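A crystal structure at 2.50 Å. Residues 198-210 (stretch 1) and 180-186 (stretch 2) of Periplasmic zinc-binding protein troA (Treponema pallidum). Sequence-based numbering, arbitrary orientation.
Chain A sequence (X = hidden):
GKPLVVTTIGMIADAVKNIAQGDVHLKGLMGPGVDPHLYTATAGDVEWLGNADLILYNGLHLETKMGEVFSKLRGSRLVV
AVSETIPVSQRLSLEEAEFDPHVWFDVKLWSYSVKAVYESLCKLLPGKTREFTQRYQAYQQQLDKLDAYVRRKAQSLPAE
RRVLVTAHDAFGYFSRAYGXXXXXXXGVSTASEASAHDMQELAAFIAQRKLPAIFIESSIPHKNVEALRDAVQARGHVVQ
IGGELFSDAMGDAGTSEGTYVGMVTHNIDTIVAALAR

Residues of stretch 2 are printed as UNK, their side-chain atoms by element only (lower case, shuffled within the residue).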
ATOM      1  N   ASP A 198      14.718  -2.244  19.685  1.00 48.97           N
ATOM      2  CA  ASP A 198      13.742  -2.837  18.791  1.00 47.73           C
ATOM      3  C   ASP A 198      14.404  -3.718  17.726  1.00 46.70           C
ATOM      4  O   ASP A 198      13.998  -4.860  17.535  1.00 47.45           O
ATOM      5  CB  ASP A 198      12.908  -1.735  18.137  1.00 48.07           C
ATOM      6  CG  ASP A 198      11.907  -1.118  19.101  1.00 48.22           C
ATOM      7  OD1 ASP A 198      11.079  -1.862  19.666  1.00 48.23           O
ATOM      8  OD2 ASP A 198      11.945   0.114  19.296  1.00 48.21           O
ATOM      9  N   MET A 199      15.425  -3.204  17.040  1.00 45.55           N
ATOM     10  CA  MET A 199      16.113  -3.988  16.006  1.00 44.23           C
ATOM     11  C   MET A 199      16.738  -5.223  16.623  1.00 44.60           C
ATOM     12  O   MET A 199      16.680  -6.314  16.062  1.00 45.50           O
ATOM     13  CB  MET A 199      17.213  -3.170  15.328  1.00 42.18           C
ATOM     14  CG  MET A 199      18.077  -3.993  14.382  1.00 38.95           C
ATOM     15  SD  MET A 199      19.239  -3.009  13.412  1.00 39.20           S
ATOM     16  CE  MET A 199      18.140  -1.837  12.596  1.00 36.24           C
ATOM     17  N   GLN A 200      17.366  -5.023  17.774  1.00 44.97           N
ATOM     18  CA  GLN A 200      18.004  -6.092  18.523  1.00 43.99           C
ATOM     19  C   GLN A 200      17.055  -7.275  18.642  1.00 43.01           C
ATOM     20  O   GLN A 200      17.353  -8.382  18.195  1.00 41.15           O
ATOM     21  CB  GLN A 200      18.350  -5.592  19.921  1.00 46.22           C
ATOM     22  CG  GLN A 200      19.749  -5.910  20.353  1.00 49.49           C
ATOM     23  CD  GLN A 200      20.770  -5.162  19.541  1.00 51.98           C
ATOM     24  OE1 GLN A 200      21.376  -5.712  18.618  1.00 53.08           O
ATOM     25  NE2 GLN A 200      20.972  -3.893  19.877  1.00 54.07           N
ATOM     26  N   GLU A 201      15.909  -7.025  19.263  1.00 43.24           N
ATOM     27  CA  GLU A 201      14.899  -8.051  19.466  1.00 43.64           C
ATOM     28  C   GLU A 201      14.527  -8.709  18.148  1.00 41.96           C
ATOM     29  O   GLU A 201      14.592  -9.926  18.014  1.00 41.73           O
ATOM     30  CB  GLU A 201      13.660  -7.437  20.126  1.00 46.69           C
ATOM     31  CG  GLU A 201      13.993  -6.562  21.330  1.00 52.41           C
ATOM     32  CD  GLU A 201      12.814  -6.334  22.260  1.00 55.45           C
ATOM     33  OE1 GLU A 201      12.781  -6.963  23.341  1.00 55.94           O
ATOM     34  OE2 GLU A 201      11.925  -5.520  21.913  1.00 59.77           O
ATOM     35  N   LEU A 202      14.142  -7.897  17.173  1.00 39.25           N
ATOM     36  CA  LEU A 202      13.760  -8.418  15.874  1.00 38.24           C
ATOM     37  C   LEU A 202      14.874  -9.263  15.273  1.00 38.53           C
ATOM     38  O   LEU A 202      14.621 -10.297  14.656  1.00 38.93           O
ATOM     39  CB  LEU A 202      13.420  -7.273  14.930  1.00 37.04           C
ATOM     40  CG  LEU A 202      12.723  -7.725  13.649  1.00 36.00           C
ATOM     41  CD1 LEU A 202      11.587  -8.674  14.000  1.00 36.16           C
ATOM     42  CD2 LEU A 202      12.207  -6.517  12.897  1.00 35.42           C
ATOM     43  N   ALA A 203      16.112  -8.820  15.456  1.00 38.23           N
ATOM     44  CA  ALA A 203      17.255  -9.548  14.930  1.00 37.45           C
ATOM     45  C   ALA A 203      17.261 -10.960  15.504  1.00 37.11           C
ATOM     46  O   ALA A 203      17.258 -11.942  14.765  1.00 36.73           O
ATOM     47  CB  ALA A 203      18.540  -8.825  15.288  1.00 37.60           C
ATOM     48  N   ALA A 204      17.269 -11.061  16.828  1.00 36.68           N
ATOM     49  CA  ALA A 204      17.265 -12.368  17.471  1.00 36.40           C
ATOM     50  C   ALA A 204      16.003 -13.132  17.093  1.00 36.18           C
ATOM     51  O   ALA A 204      16.056 -14.322  16.823  1.00 36.15           O
ATOM     52  CB  ALA A 204      17.352 -12.215  18.987  1.00 37.20           C
ATOM     53  N   PHE A 205      14.869 -12.438  17.073  1.00 36.45           N
ATOM     54  CA  PHE A 205      13.600 -13.060  16.736  1.00 36.00           C
ATOM     55  C   PHE A 205      13.730 -13.832  15.438  1.00 35.91           C
ATOM     56  O   PHE A 205      13.310 -14.980  15.336  1.00 35.24           O
ATOM     57  CB  PHE A 205      12.522 -12.006  16.574  1.00 36.02           C
ATOM     58  CG  PHE A 205      11.357 -12.480  15.786  1.00 37.87           C
ATOM     59  CD1 PHE A 205      10.511 -13.463  16.305  1.00 38.04           C
ATOM     60  CD2 PHE A 205      11.102 -11.962  14.521  1.00 40.05           C
ATOM     61  CE1 PHE A 205       9.418 -13.929  15.578  1.00 38.57           C
ATOM     62  CE2 PHE A 205      10.012 -12.413  13.770  1.00 41.41           C
ATOM     63  CZ  PHE A 205       9.162 -13.406  14.304  1.00 39.96           C
ATOM     64  N   ILE A 206      14.333 -13.179  14.454  1.00 36.93           N
ATOM     65  CA  ILE A 206      14.545 -13.757  13.137  1.00 37.73           C
ATOM     66  C   ILE A 206      15.594 -14.873  13.213  1.00 39.38           C
ATOM     67  O   ILE A 206      15.547 -15.838  12.447  1.00 39.75           O
ATOM     68  CB  ILE A 206      15.009 -12.663  12.133  1.00 36.46           C
ATOM     69  CG1 ILE A 206      13.925 -11.597  11.987  1.00 33.93           C
ATOM     70  CG2 ILE A 206      15.299 -13.275  10.773  1.00 37.92           C
ATOM     71  CD1 ILE A 206      14.463 -10.259  11.541  1.00 34.00           C
ATOM     72  N   ALA A 207      16.535 -14.746  14.144  1.00 40.68           N
ATOM     73  CA  ALA A 207      17.583 -15.754  14.297  1.00 41.97           C
ATOM     74  C   ALA A 207      17.062 -16.962  15.073  1.00 41.95           C
ATOM     75  O   ALA A 207      17.472 -18.097  14.829  1.00 42.49           O
ATOM     76  CB  ALA A 207      18.781 -15.155  15.010  1.00 43.11           C
ATOM     77  N   GLN A 208      16.157 -16.702  16.007  1.00 40.30           N
ATOM     78  CA  GLN A 208      15.572 -17.750  16.811  1.00 39.32           C
ATOM     79  C   GLN A 208      14.668 -18.576  15.904  1.00 39.43           C
ATOM     80  O   GLN A 208      14.838 -19.786  15.783  1.00 39.22           O
ATOM     81  CB  GLN A 208      14.767 -17.134  17.953  1.00 38.89           C
ATOM     82  CG  GLN A 208      15.423 -17.326  19.311  1.00 40.46           C
ATOM     83  CD  GLN A 208      15.613 -16.024  20.071  1.00 41.00           C
ATOM     84  OE1 GLN A 208      16.546 -15.888  20.879  1.00 38.99           O
ATOM     85  NE2 GLN A 208      14.729 -15.060  19.825  1.00 39.45           N
ATOM     86  N   ARG A 209      13.719 -17.908  15.256  1.00 39.69           N
ATOM     87  CA  ARG A 209      12.789 -18.577  14.356  1.00 38.55           C
ATOM     88  C   ARG A 209      13.479 -18.979  13.055  1.00 38.58           C
ATOM     89  O   ARG A 209      12.898 -19.680  12.227  1.00 38.77           O
ATOM     90  CB  ARG A 209      11.594 -17.664  14.062  1.00 38.33           C
ATOM     91  CG  ARG A 209      11.047 -16.955  15.296  1.00 38.49           C
ATOM     92  CD  ARG A 209      10.191 -17.884  16.134  1.00 37.58           C
ATOM     93  NE  ARG A 209       9.158 -18.529  15.330  1.00 36.98           N
ATOM     94  CZ  ARG A 209       8.080 -17.906  14.866  1.00 38.48           C
ATOM     95  NH1 ARG A 209       7.897 -16.622  15.129  1.00 37.55           N
ATOM     96  NH2 ARG A 209       7.179 -18.565  14.144  1.00 38.98           N
ATOM     97  N   LYS A 210      14.718 -18.528  12.876  1.00 37.85           N
ATOM     98  CA  LYS A 210      15.500 -18.859  11.682  1.00 36.82           C
ATOM     99  C   LYS A 210      14.785 -18.537  10.365  1.00 35.76           C
ATOM    100  O   LYS A 210      14.511 -19.431   9.578  1.00 37.24           O
ATOM    101  CB  LYS A 210      15.868 -20.349  11.701  1.00 37.22           C
ATOM    102  CG  LYS A 210      17.148 -20.682  12.446  1.00 37.54           C
ATOM    103  CD  LYS A 210      16.850 -21.338  13.782  1.00 40.31           C
ATOM    104  CE  LYS A 210      17.976 -21.098  14.788  1.00 42.90           C
ATOM    105  NZ  LYS A 210      18.823 -22.315  15.014  1.00 45.18           N
ATOM    106  N   UNK A 180      -0.179 -14.443   7.964  1.00 43.62           N
ATOM    107  CA  UNK A 180       1.267 -14.290   7.965  1.00 42.58           C
ATOM    108  C   UNK A 180       1.676 -13.634   9.280  1.00 42.87           C
ATOM    109  O   UNK A 180       1.076 -12.642   9.717  1.00 41.80           O
ATOM    110  c   UNK A 180       0.913 -14.086   4.509  1.00 41.41           C
ATOM    111  c   UNK A 180       3.058 -14.857   5.228  1.00 42.26           C
ATOM    112  c   UNK A 180       1.897 -14.141   5.490  1.00 42.00           C
ATOM    113  c   UNK A 180       3.241 -15.504   4.004  1.00 41.48           C
ATOM    114  c   UNK A 180       2.252 -15.437   3.032  1.00 41.73           C
ATOM    115  c   UNK A 180       1.086 -14.727   3.284  1.00 42.12           C
ATOM    116  c   UNK A 180       1.723 -13.405   6.796  1.00 41.48           C
ATOM    117  N   UNK A 181       2.678 -14.207   9.932  1.00 42.55           N
ATOM    118  CA  UNK A 181       3.160 -13.627  11.166  1.00 42.43           C
ATOM    119  C   UNK A 181       4.029 -12.479  10.678  1.00 39.98           C
ATOM    120  O   UNK A 181       5.162 -12.679  10.252  1.00 39.36           O
ATOM    121  o   UNK A 181       3.586 -15.600  14.501  1.00 53.32           O
ATOM    122  c   UNK A 181       4.743 -14.042  13.124  1.00 48.39           C
ATOM    123  c   UNK A 181       3.993 -14.642  11.950  1.00 45.10           C
ATOM    124  c   UNK A 181       4.585 -14.852  14.389  1.00 51.05           C
ATOM    125  o   UNK A 181       5.464 -14.736  15.270  1.00 51.31           O
ATOM    126  N   UNK A 182       3.486 -11.275  10.705  1.00 38.03           N
ATOM    127  CA  UNK A 182       4.250 -10.141  10.235  1.00 37.40           C
ATOM    128  C   UNK A 182       4.893  -9.331  11.345  1.00 38.19           C
ATOM    129  O   UNK A 182       4.410  -9.289  12.476  1.00 39.65           O
ATOM    130  c   UNK A 182       2.172  -8.757  10.179  1.00 33.52           C
ATOM    131  c   UNK A 182       3.380  -9.221   9.383  1.00 35.90           C
ATOM    132  c   UNK A 182       2.949  -9.957   8.132  1.00 34.11           C
ATOM    133  N   UNK A 183       6.003  -8.696  11.001  1.00 37.36           N
ATOM    134  CA  UNK A 183       6.748  -7.865  11.923  1.00 36.90           C
ATOM    135  C   UNK A 183       7.456  -6.882  11.018  1.00 36.89           C
ATOM    136  O   UNK A 183       7.808  -7.228   9.896  1.00 37.36           O
ATOM    137  c   UNK A 183       7.144  -9.235  15.066  1.00 44.34           C
ATOM    138  c   UNK A 183       6.745 -10.315  16.063  1.00 45.39           C
ATOM    139  c   UNK A 183       7.178  -9.745  13.625  1.00 42.10           C
ATOM    140  c   UNK A 183       7.776  -8.698  12.683  1.00 38.28           C
ATOM    141  n   UNK A 183       6.534 -11.637  15.391  1.00 46.74           N
ATOM    142  N   UNK A 184       7.665  -5.665  11.498  1.00 37.10           N
ATOM    143  CA  UNK A 184       8.335  -4.672  10.683  1.00 37.84           C
ATOM    144  C   UNK A 184       9.362  -3.896  11.475  1.00 38.93           C
ATOM    145  O   UNK A 184       9.132  -3.570  12.634  1.00 38.00           O
ATOM    146  N   UNK A 185      10.499  -3.607  10.850  1.00 40.62           N
ATOM    147  CA  UNK A 185      11.558  -2.861  11.515  1.00 43.14           C
ATOM    148  C   UNK A 185      11.064  -1.473  11.924  1.00 46.19           C
ATOM    149  O   UNK A 185      11.527  -0.912  12.914  1.00 46.97           O
ATOM    150  c   UNK A 185      12.787  -2.745  10.602  1.00 40.66           C
ATOM    151  c   UNK A 185      14.456  -3.602  12.240  1.00 37.01           C
ATOM    152  c   UNK A 185      15.215  -2.278  10.273  1.00 37.10           C
ATOM    153  c   UNK A 185      14.121  -2.463  11.302  1.00 37.68           C
ATOM    154  N   UNK A 186      10.124  -0.921  11.166  1.00 48.25           N
ATOM    155  CA  UNK A 186       9.571   0.386  11.489  1.00 51.62           C
ATOM    156  C   UNK A 186       8.085   0.193  11.769  1.00 54.24           C
ATOM    157  O   UNK A 186       7.475  -0.727  11.237  1.00 54.03           O
ATOM    158  c   UNK A 186      11.065   2.143  10.427  1.00 56.42           C
ATOM    159  c   UNK A 186      10.939   3.512   9.792  1.00 58.72           C
ATOM    160  n   UNK A 186      11.432   3.647   8.564  1.00 60.60           N
ATOM    161  o   UNK A 186      10.405   4.443  10.400  1.00 60.17           O
ATOM    162  c   UNK A 186       9.780   1.349  10.330  1.00 53.33           C
TER

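Position 180 carries seven side-chain carbons, one leading into a six-membered ring with no heteroatom. The ring stays out of reach of stretch 1. A single methylene bearing an all-carbon ring is phenylalanine, Phe180.

At position 181 the side chain has three carbons, the third bonded to two oxygens, a carboxylate set on two methylenes. Its CB points toward the helix, and one carboxylate oxygen lies at the edge of the Arg209 guanidinium, near its plane, where the N-H groups point. This is glutamate, Glu181. OE2 receives a hydrogen bond from the guanidinium, with NH1 of Arg209 3.1 Å from OE2 of Glu181, and the pair is a salt bridge.

Position 182 has three carbons, one carrying the other two. Branching at the first atom with no heteroatom identifies valine, Val182. In the extended strand its CA-to-CB bond points away from the helix, and the side chain makes no contact with it.

At position 183 the CA-to-CB bond points toward the helix, and an unbranched row of four carbons ending in nitrogen runs past Leu202 to the ring of Phe205. This is lysine, Lys183. Its CE lies over one face of the Phe205 ring, and NZ of Lys183 is 3.3 Å from CZ of Phe205. NZ of Lys183 also forms a salt bridge within the strand, 3.3 Å from OE2 of Glu181. Nearer the backbone, CB of Lys183 meets CD1 of Leu202 at 4.0 Å.

Position 184 has no side-chain atoms. The backbone C of position 184 lies 4.1 Å from CD2 of Leu202, so the leucine packs directly against the main chain. The residue is therefore glycine, Gly184.

Four carbons, forked at the second, occupy position 185, where the chain turns a corner. Although its CB points sideways, the end of the side chain comes nearer the helix, one tip of the fork meeting Leu202 and the other Met199. This is leucine, Leu185: CD1 of Leu185 is 3.7 Å from CD2 of Leu202, and CD2 of Leu185 is 3.8 Å from CE of Met199.

Position 186 holds three carbons, the third carrying one oxygen and one nitrogen, and does not reach stretch 1. It is glutamine, Gln186.

The axes of the helix and strand run roughly antiparallel, at 146°, and the two stretches bury 357 Å² between them, both sides summed. Met199, Leu202, Phe205 and Arg209, spaced three or four residues apart, meet stretch 2 in turn. Apolar packing around Leu185 gives way, through Phe205 and Lys183, to a charged end where OE2 of Glu181 is shared by Arg209 and Lys183.

Stretch 2 (180-186) FEVKGLQ
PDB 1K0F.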